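Local coordinates for protein importin subunit beta-1 (Saccharomyces cerevisiae, PDB 5OWU) that carries proteins into the nucleus as the importin beta subunit, associating with importin alpha, which binds the classical nuclear localization signal of the cargo, at residues E68-D73 with I119-D124; I438-A443 with V481-E486; Y746-L751 with A787-L792. All blocks are in the same frame, centred on the assembly; numbering follows the deposited sequence. Where two conformers were deposited one is given.

Contact 1 (E68-D73 with I119-D124); sequences ELVSKD and IAAIAD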
ATOM      1  N   GLU A  68      -4.335 -13.836 -24.275  1.00 33.19           N
ATOM      2  CA  GLU A  68      -3.122 -14.167 -25.021  1.00 31.80           C
ATOM      3  C   GLU A  68      -2.536 -12.966 -25.762  1.00 34.38           C
ATOM      4  O   GLU A  68      -1.590 -13.129 -26.542  1.00 29.10           O
ATOM      5  CB  GLU A  68      -3.405 -15.295 -26.017  1.00 26.15           C
ATOM      6  CG  GLU A  68      -3.826 -16.607 -25.370  1.00 30.52           C
ATOM      7  CD  GLU A  68      -2.770 -17.169 -24.435  1.00 40.65           C
ATOM      8  OE1 GLU A  68      -1.571 -17.016 -24.736  1.00 32.73           O
ATOM      9  OE2 GLU A  68      -3.136 -17.749 -23.394  1.00 46.11           O
ATOM     10  N   LEU A  69      -3.072 -11.772 -25.541  1.00 31.90           N
ATOM     11  CA  LEU A  69      -2.647 -10.580 -26.261  1.00 28.28           C
ATOM     12  C   LEU A  69      -2.130  -9.474 -25.355  1.00 33.86           C
ATOM     13  O   LEU A  69      -1.274  -8.695 -25.782  1.00 33.91           O
ATOM     14  CB  LEU A  69      -3.808 -10.033 -27.109  1.00 28.49           C
ATOM     15  CG  LEU A  69      -4.236 -10.889 -28.301  1.00 27.01           C
ATOM     16  CD1 LEU A  69      -5.475 -10.312 -28.968  1.00 25.65           C
ATOM     17  CD2 LEU A  69      -3.108 -11.024 -29.307  1.00 25.13           C
ATOM     18  N   VAL A  70      -2.611  -9.394 -24.118  1.00 38.21           N
ATOM     19  CA  VAL A  70      -2.122  -8.421 -23.152  1.00 35.97           C
ATOM     20  C   VAL A  70      -1.883  -9.139 -21.837  1.00 40.21           C
ATOM     21  O   VAL A  70      -2.474 -10.182 -21.553  1.00 45.24           O
ATOM     22  CB  VAL A  70      -3.096  -7.241 -22.952  1.00 29.46           C
ATOM     23  CG1 VAL A  70      -3.134  -6.372 -24.199  1.00 50.53           C
ATOM     24  CG2 VAL A  70      -4.494  -7.755 -22.601  1.00 40.05           C
ATOM     25  N   SER A  71      -0.991  -8.564 -21.035  1.00 48.14           N
ATOM     26  CA  SER A  71      -0.637  -9.117 -19.739  1.00 46.43           C
ATOM     27  C   SER A  71      -0.268  -7.970 -18.813  1.00 50.08           C
ATOM     28  O   SER A  71       0.005  -6.852 -19.256  1.00 46.21           O
ATOM     29  CB  SER A  71       0.527 -10.107 -19.850  1.00 50.31           C
ATOM     30  OG  SER A  71       0.941 -10.559 -18.575  1.00 56.03           O
ATOM     31  N   LYS A  72      -0.271  -8.255 -17.513  1.00 72.16           N
ATOM     32  CA  LYS A  72       0.300  -7.307 -16.564  1.00 79.02           C
ATOM     33  C   LYS A  72       1.820  -7.325 -16.648  1.00 73.78           C
ATOM     34  O   LYS A  72       2.463  -6.271 -16.707  1.00 78.72           O
ATOM     35  CB  LYS A  72      -0.171  -7.625 -15.145  1.00 88.56           C
ATOM     36  CG  LYS A  72      -1.587  -7.141 -14.839  1.00 91.15           C
ATOM     37  CD  LYS A  72      -1.897  -7.201 -13.344  1.00102.50           C
ATOM     38  CE  LYS A  72      -1.146  -6.122 -12.563  1.00 97.76           C
ATOM     39  NZ  LYS A  72      -1.410  -6.197 -11.101  1.00 98.83           N
ATOM     40  N   ASP A  73       2.410  -8.518 -16.675  1.00 58.29           N
ATOM     41  CA  ASP A  73       3.851  -8.640 -16.833  1.00 58.44           C
ATOM     42  C   ASP A  73       4.296  -7.967 -18.128  1.00 56.55           C
ATOM     43  O   ASP A  73       3.790  -8.275 -19.211  1.00 56.21           O
ATOM     44  CB  ASP A  73       4.250 -10.115 -16.819  1.00 55.44           C
ATOM     45  CG  ASP A  73       5.694 -10.337 -17.223  1.00 60.45           C
ATOM     46  OD1 ASP A  73       6.506  -9.396 -17.095  1.00 64.54           O
ATOM     47  OD2 ASP A  73       6.019 -11.461 -17.662  1.00 64.47           O
ATOM     48  N   ILE A 119     -10.934  -5.904 -28.628  1.00 19.57           N
ATOM     49  CA  ILE A 119     -10.534  -4.764 -29.443  1.00 18.65           C
ATOM     50  C   ILE A 119      -9.471  -3.956 -28.720  1.00 21.10           C
ATOM     51  O   ILE A 119      -8.464  -3.559 -29.314  1.00 23.52           O
ATOM     52  CB  ILE A 119     -11.760  -3.900 -29.793  1.00 24.28           C
ATOM     53  CG1 ILE A 119     -12.652  -4.640 -30.791  1.00 30.78           C
ATOM     54  CG2 ILE A 119     -11.331  -2.544 -30.354  1.00 22.80           C
ATOM     55  CD1 ILE A 119     -14.038  -4.051 -30.925  1.00 31.45           C
ATOM     56  N   ALA A 120      -9.669  -3.714 -27.421  1.00 26.24           N
ATOM     57  CA  ALA A 120      -8.694  -2.950 -26.653  1.00 29.39           C
ATOM     58  C   ALA A 120      -7.323  -3.612 -26.683  1.00 29.29           C
ATOM     59  O   ALA A 120      -6.304  -2.930 -26.833  1.00 25.00           O
ATOM     60  CB  ALA A 120      -9.169  -2.782 -25.209  1.00 27.69           C
ATOM     61  N   ALA A 121      -7.271  -4.939 -26.523  1.00 23.39           N
ATOM     62  CA  ALA A 121      -5.981  -5.636 -26.518  1.00 23.94           C
ATOM     63  C   ALA A 121      -5.269  -5.512 -27.866  1.00 19.77           C
ATOM     64  O   ALA A 121      -4.064  -5.206 -27.940  1.00 24.01           O
ATOM     65  CB  ALA A 121      -6.193  -7.109 -26.165  1.00 26.23           C
ATOM     66  N   ILE A 122      -6.006  -5.749 -28.952  1.00 20.78           N
ATOM     67  CA  ILE A 122      -5.401  -5.646 -30.274  1.00 23.33           C
ATOM     68  C   ILE A 122      -4.924  -4.220 -30.519  1.00 25.84           C
ATOM     69  O   ILE A 122      -3.805  -3.995 -30.986  1.00 24.41           O
ATOM     70  CB  ILE A 122      -6.391  -6.111 -31.357  1.00 20.58           C
ATOM     71  CG1 ILE A 122      -6.700  -7.604 -31.189  1.00 21.39           C
ATOM     72  CG2 ILE A 122      -5.827  -5.849 -32.758  1.00 20.89           C
ATOM     73  CD1 ILE A 122      -7.944  -8.053 -31.933  1.00 23.83           C
ATOM     74  N   ALA A 123      -5.771  -3.236 -30.202  1.00 29.18           N
ATOM     75  CA  ALA A 123      -5.399  -1.836 -30.379  1.00 24.51           C
ATOM     76  C   ALA A 123      -4.150  -1.498 -29.585  1.00 20.95           C
ATOM     77  O   ALA A 123      -3.273  -0.780 -30.072  1.00 28.30           O
ATOM     78  CB  ALA A 123      -6.552  -0.920 -29.955  1.00 26.43           C
ATOM     79  N   ASP A 124      -4.063  -1.989 -28.349  1.00 19.79           N
ATOM     80  CA  ASP A 124      -2.883  -1.730 -27.540  1.00 22.66           C
ATOM     81  C   ASP A 124      -1.635  -2.277 -28.205  1.00 25.46           C
ATOM     82  O   ASP A 124      -0.542  -1.741 -27.997  1.00 28.19           O
ATOM     83  CB  ASP A 124      -3.048  -2.333 -26.148  1.00 26.16           C
ATOM     84  CG  ASP A 124      -3.906  -1.466 -25.236  1.00 38.37           C
ATOM     85  OD1 ASP A 124      -4.161  -0.301 -25.588  1.00 32.70           O
ATOM     86  OD2 ASP A 124      -4.322  -1.945 -24.166  1.00 41.12           O
TER
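A121 sets its CB against both L69 and V70, the two loop residues that reach the helix at 119-124. The methyl lies 3.7 Å from V70 CG1 and 3.9 Å from L69 CB, so a single small group meets two consecutive side chains. V70 also lays CG1 over the helix backbone, 3.7 Å from A121 CA. An alanine suits this place because its short side chain lets the loop come close: the CA atoms of V70 and A121 are 5.8 Å apart. L69 carries the contact further, its CD1 meeting CG1 of I122 at 3.7 Å. The extended chi2 of L69 (174°) carries CD1 out to I122, and these two side chains cross obliquely.

Beyond this first shell, W84 of helix 74-87 touches both L69 and I122, and W132 and I96 also pack on I122. The loop joins helix 55-67 to helix 74-87, and D73 fixes its far end as the N-cap of the latter, with OD1 accepting from V75 N. E68 makes a salt bridge to R83 of that same helix. No hydrogen bond joins the two segments, so their mutual attraction rests on van der Waals contact and the burial of aliphatic carbon.

Contact 2 (I438-A443 with V481-E486); sequences IADSVA and VEQLAE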
ATOM      1  N   ILE A 438      -4.123  13.822  20.897  1.00 25.61           N
ATOM      2  CA  ILE A 438      -3.372  14.767  21.715  1.00 29.01           C
ATOM      3  C   ILE A 438      -2.079  14.119  22.181  1.00 37.38           C
ATOM      4  O   ILE A 438      -0.990  14.694  22.066  1.00 36.77           O
ATOM      5  CB  ILE A 438      -4.228  15.244  22.903  1.00 29.60           C
ATOM      6  CG1 ILE A 438      -5.455  16.000  22.390  1.00 26.64           C
ATOM      7  CG2 ILE A 438      -3.415  16.137  23.828  1.00 39.61           C
ATOM      8  CD1 ILE A 438      -6.459  16.353  23.447  1.00 31.88           C
ATOM      9  N   ALA A 439      -2.181  12.896  22.705  1.00 26.78           N
ATOM     10  CA  ALA A 439      -0.995  12.203  23.190  1.00 30.43           C
ATOM     11  C   ALA A 439      -0.015  11.964  22.059  1.00 38.91           C
ATOM     12  O   ALA A 439       1.199  12.090  22.238  1.00 45.47           O
ATOM     13  CB  ALA A 439      -1.387  10.876  23.840  1.00 36.81           C
ATOM     14  N   ASP A 440      -0.527  11.638  20.878  1.00 37.86           N
ATOM     15  CA  ASP A 440       0.336  11.157  19.811  1.00 45.32           C
ATOM     16  C   ASP A 440       1.184  12.279  19.229  1.00 42.39           C
ATOM     17  O   ASP A 440       2.365  12.074  18.931  1.00 55.84           O
ATOM     18  CB  ASP A 440      -0.500  10.501  18.713  1.00 45.72           C
ATOM     19  CG  ASP A 440       0.317   9.592  17.826  1.00 51.56           C
ATOM     20  OD1 ASP A 440       1.322   9.040  18.322  1.00 60.02           O
ATOM     21  OD2 ASP A 440      -0.037   9.425  16.642  1.00 45.79           O
ATOM     22  N   SER A 441       0.600  13.469  19.061  0.72 43.99           N
ATOM     23  CA  SER A 441       1.330  14.547  18.399  0.72 50.09           C
ATOM     24  C   SER A 441       1.982  15.537  19.358  0.72 54.65           C
ATOM     25  O   SER A 441       3.068  16.045  19.062  0.72 56.43           O
ATOM     26  CB  SER A 441       0.400  15.296  17.443  0.72 51.99           C
ATOM     27  OG  SER A 441       0.116  14.507  16.295  0.72 36.53           O
ATOM     28  N   VAL A 442       1.357  15.843  20.493  1.00 46.71           N
ATOM     29  CA  VAL A 442       1.955  16.763  21.452  1.00 39.51           C
ATOM     30  C   VAL A 442       1.793  16.244  22.882  1.00 46.70           C
ATOM     31  O   VAL A 442       1.207  16.913  23.738  1.00 50.27           O
ATOM     32  CB  VAL A 442       1.372  18.185  21.265  1.00 60.23           C
ATOM     33  CG1 VAL A 442      -0.144  18.246  21.470  1.00 46.53           C
ATOM     34  CG2 VAL A 442       2.097  19.196  22.133  1.00 57.01           C
ATOM     35  N   ALA A 443       2.384  15.078  23.174  1.00 46.41           N
ATOM     36  CA  ALA A 443       2.227  14.450  24.487  1.00 37.09           C
ATOM     37  C   ALA A 443       2.759  15.330  25.601  1.00 37.46           C
ATOM     38  O   ALA A 443       2.281  15.242  26.741  1.00 39.57           O
ATOM     39  CB  ALA A 443       2.953  13.101  24.541  1.00 48.78           C
ATOM     40  N   VAL A 481       2.627   6.058  25.880  1.00 23.97           N
ATOM     41  CA  VAL A 481       3.896   5.428  26.223  1.00 23.67           C
ATOM     42  C   VAL A 481       4.947   5.742  25.165  1.00 26.11           C
ATOM     43  O   VAL A 481       6.087   6.098  25.484  1.00 30.65           O
ATOM     44  CB  VAL A 481       3.703   3.911  26.403  1.00 26.31           C
ATOM     45  CG1 VAL A 481       5.044   3.197  26.578  1.00 27.46           C
ATOM     46  CG2 VAL A 481       2.800   3.647  27.590  1.00 35.91           C
ATOM     47  N   GLU A 482       4.575   5.623  23.887  1.00 32.08           N
ATOM     48  CA  GLU A 482       5.531   5.864  22.810  1.00 30.91           C
ATOM     49  C   GLU A 482       6.074   7.288  22.854  1.00 30.03           C
ATOM     50  O   GLU A 482       7.278   7.511  22.663  1.00 32.08           O
ATOM     51  CB  GLU A 482       4.873   5.589  21.455  1.00 26.18           C
ATOM     52  CG  GLU A 482       4.788   4.121  21.082  1.00 29.99           C
ATOM     53  CD  GLU A 482       4.085   3.895  19.756  1.00 37.33           C
ATOM     54  OE1 GLU A 482       3.487   4.853  19.221  1.00 37.23           O
ATOM     55  OE2 GLU A 482       4.125   2.757  19.251  1.00 33.46           O
ATOM     56  N   GLN A 483       5.209   8.265  23.112  1.00 24.53           N
ATOM     57  CA  GLN A 483       5.634   9.655  23.042  1.00 27.15           C
ATOM     58  C   GLN A 483       6.278  10.147  24.329  1.00 34.43           C
ATOM     59  O   GLN A 483       7.059  11.099  24.281  1.00 31.62           O
ATOM     60  CB  GLN A 483       4.439  10.544  22.681  1.00 26.29           C
ATOM     61  CG  GLN A 483       3.869  10.242  21.310  1.00 34.92           C
ATOM     62  CD  GLN A 483       4.859  10.549  20.204  1.00 42.68           C
ATOM     63  OE1 GLN A 483       5.155   9.703  19.362  1.00 46.44           O
ATOM     64  NE2 GLN A 483       5.379  11.767  20.210  1.00 39.79           N
ATOM     65  N   LEU A 484       5.991   9.528  25.473  1.00 32.51           N
ATOM     66  CA  LEU A 484       6.541  10.013  26.731  1.00 30.24           C
ATOM     67  C   LEU A 484       7.737   9.213  27.225  1.00 44.73           C
ATOM     68  O   LEU A 484       8.503   9.726  28.049  1.00 39.51           O
ATOM     69  CB  LEU A 484       5.455  10.019  27.812  1.00 27.91           C
ATOM     70  CG  LEU A 484       4.299  10.986  27.548  1.00 31.16           C
ATOM     71  CD1 LEU A 484       3.207  10.822  28.581  1.00 31.22           C
ATOM     72  CD2 LEU A 484       4.801  12.424  27.547  1.00 37.92           C
ATOM     73  N   ALA A 485       7.933   7.989  26.734  1.00 42.37           N
ATOM     74  CA  ALA A 485       8.993   7.147  27.274  1.00 44.74           C
ATOM     75  C   ALA A 485      10.378   7.736  27.030  1.00 46.91           C
ATOM     76  O   ALA A 485      11.296   7.502  27.825  1.00 55.71           O
ATOM     77  CB  ALA A 485       8.904   5.749  26.668  1.00 52.41           C
ATOM     78  N   GLU A 486      10.554   8.504  25.951  1.00 56.96           N
ATOM     79  CA  GLU A 486      11.895   8.939  25.566  1.00 66.97           C
ATOM     80  C   GLU A 486      12.427  10.045  26.466  1.00 64.84           C
ATOM     81  O   GLU A 486      13.636  10.103  26.717  1.00 66.07           O
ATOM     82  CB  GLU A 486      11.903   9.406  24.109  1.00 74.80           C
ATOM     83  CG  GLU A 486      11.309   8.398  23.120  1.00 85.20           C
ATOM     84  CD  GLU A 486      12.097   7.096  23.043  1.00 84.83           C
ATOM     85  OE1 GLU A 486      12.547   6.733  21.934  1.00 88.61           O
ATOM     86  OE2 GLU A 486      12.267   6.433  24.088  1.00 85.09           O
TER
HETATM   87  O   HOH W   1       3.823  13.970  21.228  1.00 42.02           O
HETATM   88  O   HOH W   2       3.292   7.405  18.931  1.00 40.89           O
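The segments 438-443 and 481-486, each at the C-terminal end of a helix, come nearest at A443 and Q483, whose CA atoms lie 6.1 Å apart. A443 points its CB toward the partner helix and touches two residues there, Q483 CB at 3.5 Å and L484 CD2 at 3.6 Å. The methyl is small enough to sit against both, and L484 supplies the apolar bulk at the buried side of the contact.

Q483 spans the more polar side. With CG anti to the carbonyl carbon (chi1 -63°) and the chain bent at chi2 (-65°), which turns CD toward D440 O, it folds over the last turn of the other helix. Its CG lies 3.4 Å from A439 O, and CD is 3.2 Å from D440 O. The amide plane stands 89° from the D440 carboxylate.

These are the ends of helix 425-442 in HEAT repeat 10 and helix 467-484 in HEAT repeat 11, neighbours in the solenoid, and two waters help join them. One accepts from both A443 N (2.7 Å) and Q483 NE2 (2.9 Å), and donates weakly to A439 O; a long amide side chain is suited to deliver an N-H to such a site. The second water lies within hydrogen-bonding distance of two carboxylate oxygens, D440 OD1 and E482 OE1, though more acceptors surround it than it has protons to give. Those oxygens are 4.8 Å apart, and the water probably eases the repulsion of their like charges. Farther out, E482 also packs on Y530 of helix 516-530, while D440 touches N479 one turn before Q483.

Contact 3 (Y746-L751 with A787-L792); sequences YQIKVL and AEDPQL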
ATOM      1  N   TYR A 746       7.548  -4.674  -3.854  1.00 60.37           N
ATOM      2  CA  TYR A 746       8.164  -5.989  -3.743  1.00 59.52           C
ATOM      3  C   TYR A 746       9.623  -5.940  -4.176  1.00 51.00           C
ATOM      4  O   TYR A 746      10.499  -6.496  -3.502  1.00 51.13           O
ATOM      5  CB  TYR A 746       7.399  -7.019  -4.572  1.00 54.89           C
ATOM      6  CG  TYR A 746       8.078  -8.368  -4.560  1.00 58.91           C
ATOM      7  CD1 TYR A 746       8.078  -9.155  -3.412  1.00 61.71           C
ATOM      8  CD2 TYR A 746       8.745  -8.846  -5.683  1.00 69.64           C
ATOM      9  CE1 TYR A 746       8.709 -10.383  -3.387  1.00 55.90           C
ATOM     10  CE2 TYR A 746       9.380 -10.076  -5.668  1.00 56.55           C
ATOM     11  CZ  TYR A 746       9.360 -10.839  -4.516  1.00 59.23           C
ATOM     12  OH  TYR A 746       9.987 -12.064  -4.493  1.00 55.19           O
ATOM     13  N   GLN A 747       9.905  -5.274  -5.298  1.00 49.59           N
ATOM     14  CA  GLN A 747      11.286  -5.160  -5.752  1.00 54.49           C
ATOM     15  C   GLN A 747      12.148  -4.482  -4.697  1.00 55.38           C
ATOM     16  O   GLN A 747      13.305  -4.868  -4.490  1.00 39.72           O
ATOM     17  CB  GLN A 747      11.353  -4.389  -7.067  1.00 49.25           C
ATOM     18  CG  GLN A 747      12.731  -4.401  -7.712  1.00 52.25           C
ATOM     19  CD  GLN A 747      13.141  -3.043  -8.254  1.00 59.54           C
ATOM     20  OE1 GLN A 747      12.776  -2.005  -7.702  1.00 66.69           O
ATOM     21  NE2 GLN A 747      13.904  -3.045  -9.342  1.00 66.41           N
ATOM     22  N   ILE A 748      11.601  -3.467  -4.016  1.00 45.11           N
ATOM     23  CA  ILE A 748      12.345  -2.827  -2.933  1.00 38.18           C
ATOM     24  C   ILE A 748      12.644  -3.834  -1.830  1.00 44.57           C
ATOM     25  O   ILE A 748      13.734  -3.831  -1.250  1.00 41.53           O
ATOM     26  CB  ILE A 748      11.574  -1.609  -2.390  1.00 50.26           C
ATOM     27  CG1 ILE A 748      11.503  -0.498  -3.445  1.00 46.35           C
ATOM     28  CG2 ILE A 748      12.215  -1.084  -1.101  1.00 46.21           C
ATOM     29  CD1 ILE A 748      12.832   0.168  -3.763  1.00 46.03           C
ATOM     30  N   LYS A 749      11.685  -4.707  -1.515  1.00 41.99           N
ATOM     31  CA  LYS A 749      11.949  -5.721  -0.499  1.00 40.43           C
ATOM     32  C   LYS A 749      13.088  -6.637  -0.931  1.00 46.44           C
ATOM     33  O   LYS A 749      13.990  -6.944  -0.136  1.00 36.18           O
ATOM     34  CB  LYS A 749      10.680  -6.523  -0.216  1.00 45.94           C
ATOM     35  CG  LYS A 749       9.651  -5.769   0.615  1.00 56.91           C
ATOM     36  CD  LYS A 749      10.031  -5.760   2.090  1.00 60.04           C
ATOM     37  CE  LYS A 749       9.362  -4.614   2.842  1.00 64.52           C
ATOM     38  NZ  LYS A 749       9.984  -3.297   2.516  1.00 59.94           N
ATOM     39  N   VAL A 750      13.076  -7.066  -2.197  1.00 40.66           N
ATOM     40  CA  VAL A 750      14.137  -7.929  -2.712  1.00 41.69           C
ATOM     41  C   VAL A 750      15.489  -7.233  -2.600  1.00 38.20           C
ATOM     42  O   VAL A 750      16.473  -7.824  -2.139  1.00 33.33           O
ATOM     43  CB  VAL A 750      13.827  -8.348  -4.162  1.00 49.76           C
ATOM     44  CG1 VAL A 750      14.954  -9.211  -4.745  1.00 46.19           C
ATOM     45  CG2 VAL A 750      12.507  -9.110  -4.218  1.00 43.34           C
ATOM     46  N   LEU A 751      15.561  -5.963  -3.008  1.00 39.77           N
ATOM     47  CA  LEU A 751      16.835  -5.251  -2.951  1.00 36.78           C
ATOM     48  C   LEU A 751      17.304  -5.066  -1.511  1.00 31.23           C
ATOM     49  O   LEU A 751      18.506  -5.167  -1.225  1.00 33.06           O
ATOM     50  CB  LEU A 751      16.717  -3.902  -3.663  1.00 36.92           C
ATOM     51  CG  LEU A 751      16.483  -3.983  -5.177  1.00 46.75           C
ATOM     52  CD1 LEU A 751      16.189  -2.608  -5.766  1.00 47.03           C
ATOM     53  CD2 LEU A 751      17.683  -4.610  -5.884  1.00 34.44           C
ATOM     54  N   ALA A 787      21.846   4.150  -4.306  1.00 46.46           N
ATOM     55  CA  ALA A 787      22.028   5.591  -4.418  1.00 47.04           C
ATOM     56  C   ALA A 787      21.070   6.223  -5.418  1.00 51.11           C
ATOM     57  O   ALA A 787      20.845   7.435  -5.350  1.00 48.57           O
ATOM     58  CB  ALA A 787      23.473   5.906  -4.814  1.00 44.48           C
ATOM     59  N   GLU A 788      20.499   5.439  -6.336  1.00 58.47           N
ATOM     60  CA  GLU A 788      19.609   5.996  -7.352  1.00 64.21           C
ATOM     61  C   GLU A 788      18.148   6.068  -6.912  1.00 64.27           C
ATOM     62  O   GLU A 788      17.452   7.025  -7.264  1.00 55.84           O
ATOM     63  CB  GLU A 788      19.696   5.174  -8.639  1.00 55.06           C
ATOM     64  CG  GLU A 788      20.788   5.628  -9.587  1.00 75.53           C
ATOM     65  CD  GLU A 788      20.982   4.670 -10.746  1.00 84.68           C
ATOM     66  OE1 GLU A 788      20.411   4.921 -11.829  1.00 93.17           O
ATOM     67  OE2 GLU A 788      21.696   3.658 -10.572  1.00 79.95           O
ATOM     68  N   ASP A 789      17.656   5.077  -6.166  1.00 55.17           N
ATOM     69  CA  ASP A 789      16.228   4.991  -5.876  1.00 59.40           C
ATOM     70  C   ASP A 789      15.951   5.547  -4.489  1.00 60.82           C
ATOM     71  O   ASP A 789      16.474   4.999  -3.505  1.00 45.79           O
ATOM     72  CB  ASP A 789      15.743   3.548  -5.968  1.00 55.05           C
ATOM     73  CG  ASP A 789      14.232   3.424  -5.798  1.00 60.99           C
ATOM     74  OD1 ASP A 789      13.625   4.270  -5.104  1.00 56.85           O
ATOM     75  OD2 ASP A 789      13.647   2.477  -6.365  1.00 63.85           O
ATOM     76  N   PRO A 790      15.132   6.601  -4.351  1.00 61.98           N
ATOM     77  CA  PRO A 790      14.845   7.143  -3.009  1.00 54.40           C
ATOM     78  C   PRO A 790      14.191   6.146  -2.068  1.00 48.74           C
ATOM     79  O   PRO A 790      14.390   6.233  -0.849  1.00 44.49           O
ATOM     80  CB  PRO A 790      13.909   8.325  -3.303  1.00 55.64           C
ATOM     81  CG  PRO A 790      14.144   8.663  -4.728  1.00 59.12           C
ATOM     82  CD  PRO A 790      14.464   7.380  -5.408  1.00 59.95           C
ATOM     83  N   GLN A 791      13.392   5.214  -2.587  1.00 51.56           N
ATOM     84  CA  GLN A 791      12.801   4.207  -1.718  1.00 55.26           C
ATOM     85  C   GLN A 791      13.869   3.424  -0.966  1.00 58.16           C
ATOM     86  O   GLN A 791      13.569   2.823   0.072  1.00 48.41           O
ATOM     87  CB  GLN A 791      11.923   3.266  -2.541  1.00 65.19           C
ATOM     88  CG  GLN A 791      10.797   3.972  -3.283  1.00 69.93           C
ATOM     89  CD  GLN A 791       9.888   3.001  -4.010  1.00 77.83           C
ATOM     90  OE1 GLN A 791       8.773   2.725  -3.565  1.00 80.54           O
ATOM     91  NE2 GLN A 791      10.365   2.472  -5.136  1.00 76.11           N
ATOM     92  N   LEU A 792      15.108   3.434  -1.460  1.00 47.21           N
ATOM     93  CA  LEU A 792      16.237   2.819  -0.772  1.00 48.65           C
ATOM     94  C   LEU A 792      17.039   3.839   0.033  1.00 48.39           C
ATOM     95  O   LEU A 792      17.131   3.728   1.260  1.00 36.66           O
ATOM     96  CB  LEU A 792      17.140   2.101  -1.790  1.00 42.50           C
ATOM     97  CG  LEU A 792      16.547   0.827  -2.404  1.00 46.43           C
ATOM     98  CD1 LEU A 792      17.360   0.350  -3.610  1.00 41.48           C
ATOM     99  CD2 LEU A 792      16.461  -0.279  -1.356  1.00 43.83           C
TER
HETATM  100  O   HOH W   3      14.612   0.012  -7.280  1.00 47.92           O
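I748 and L751 of helix 741-764 make the apolar part of this contact, meeting L792 and the aliphatic part of Q791. I748 buries the largest area, 85 Å², and its CD1 comes within 3.5 Å of Q791 CB and 4.0 Å of L792 CG. CG1 lies anti to the carbonyl carbon (chi1 -67°), and the turn at chi2 (-68°) places CD1, the atom that makes these contacts. L751, one turn on, brings CD1 to 3.8 Å from L792 CD1, the two leucines crossing at about a right angle. Branched aliphatic residues suit these buried places, where I748 and L751 both point toward the partner segment.

Polar groups also touch I748. Q791, extended beyond CG, runs across the isoleucine at about a right angle, and its amide NE2 lies 3.6 Å from I748 CG1. D789 reaches toward I748 tip to tip, OD2 standing 3.6 Å from CD1.

The polar interactions centre on D789, which uses its two carboxylate oxygens differently. OD1 accepts from Q791 N at 2.7 Å, met on the anti side and 33° out of the carboxylate plane, capping the short helix 790-793. Aspartate fits this N-cap because its short chain can turn back to the backbone. A water donates to D789 OD2 and to Q747 OE1, its oxygen 2.8 Å from each, so a bridge spans the segments although no direct hydrogen bond does. The nitrogen of the same amide is held too, NE2 making a weak hydrogen bond to T734 O.

F782 and Q785 of helix 776-788 also touch L751. The arrangement belongs to the interface between consecutive HEAT repeats, here 17 and 18, where helices of adjoining repeats stack to build the superhelical solenoid of the importin beta family.

How the contacts relate
The three contacts follow one another along the chain without interleaving, and each joins helices or loops close in sequence, as expected of a solenoid built from successive repeats. Contacts 1 and 2 lie on opposite sides of the chain's centre, their centres 52 Å apart. Contact 3 is nearer the middle, about 15 Å from the chain's centre, and its centre is 29 Å from that of contact 1 and 31 Å from that of contact 2. The nearest atoms of contacts 1 and 3 are about 11 Å apart, close for segments more than 600 residues apart in sequence. There the poorly ordered K72 side chain touches N738, in the loop before helix 741-764, which carries 746-751.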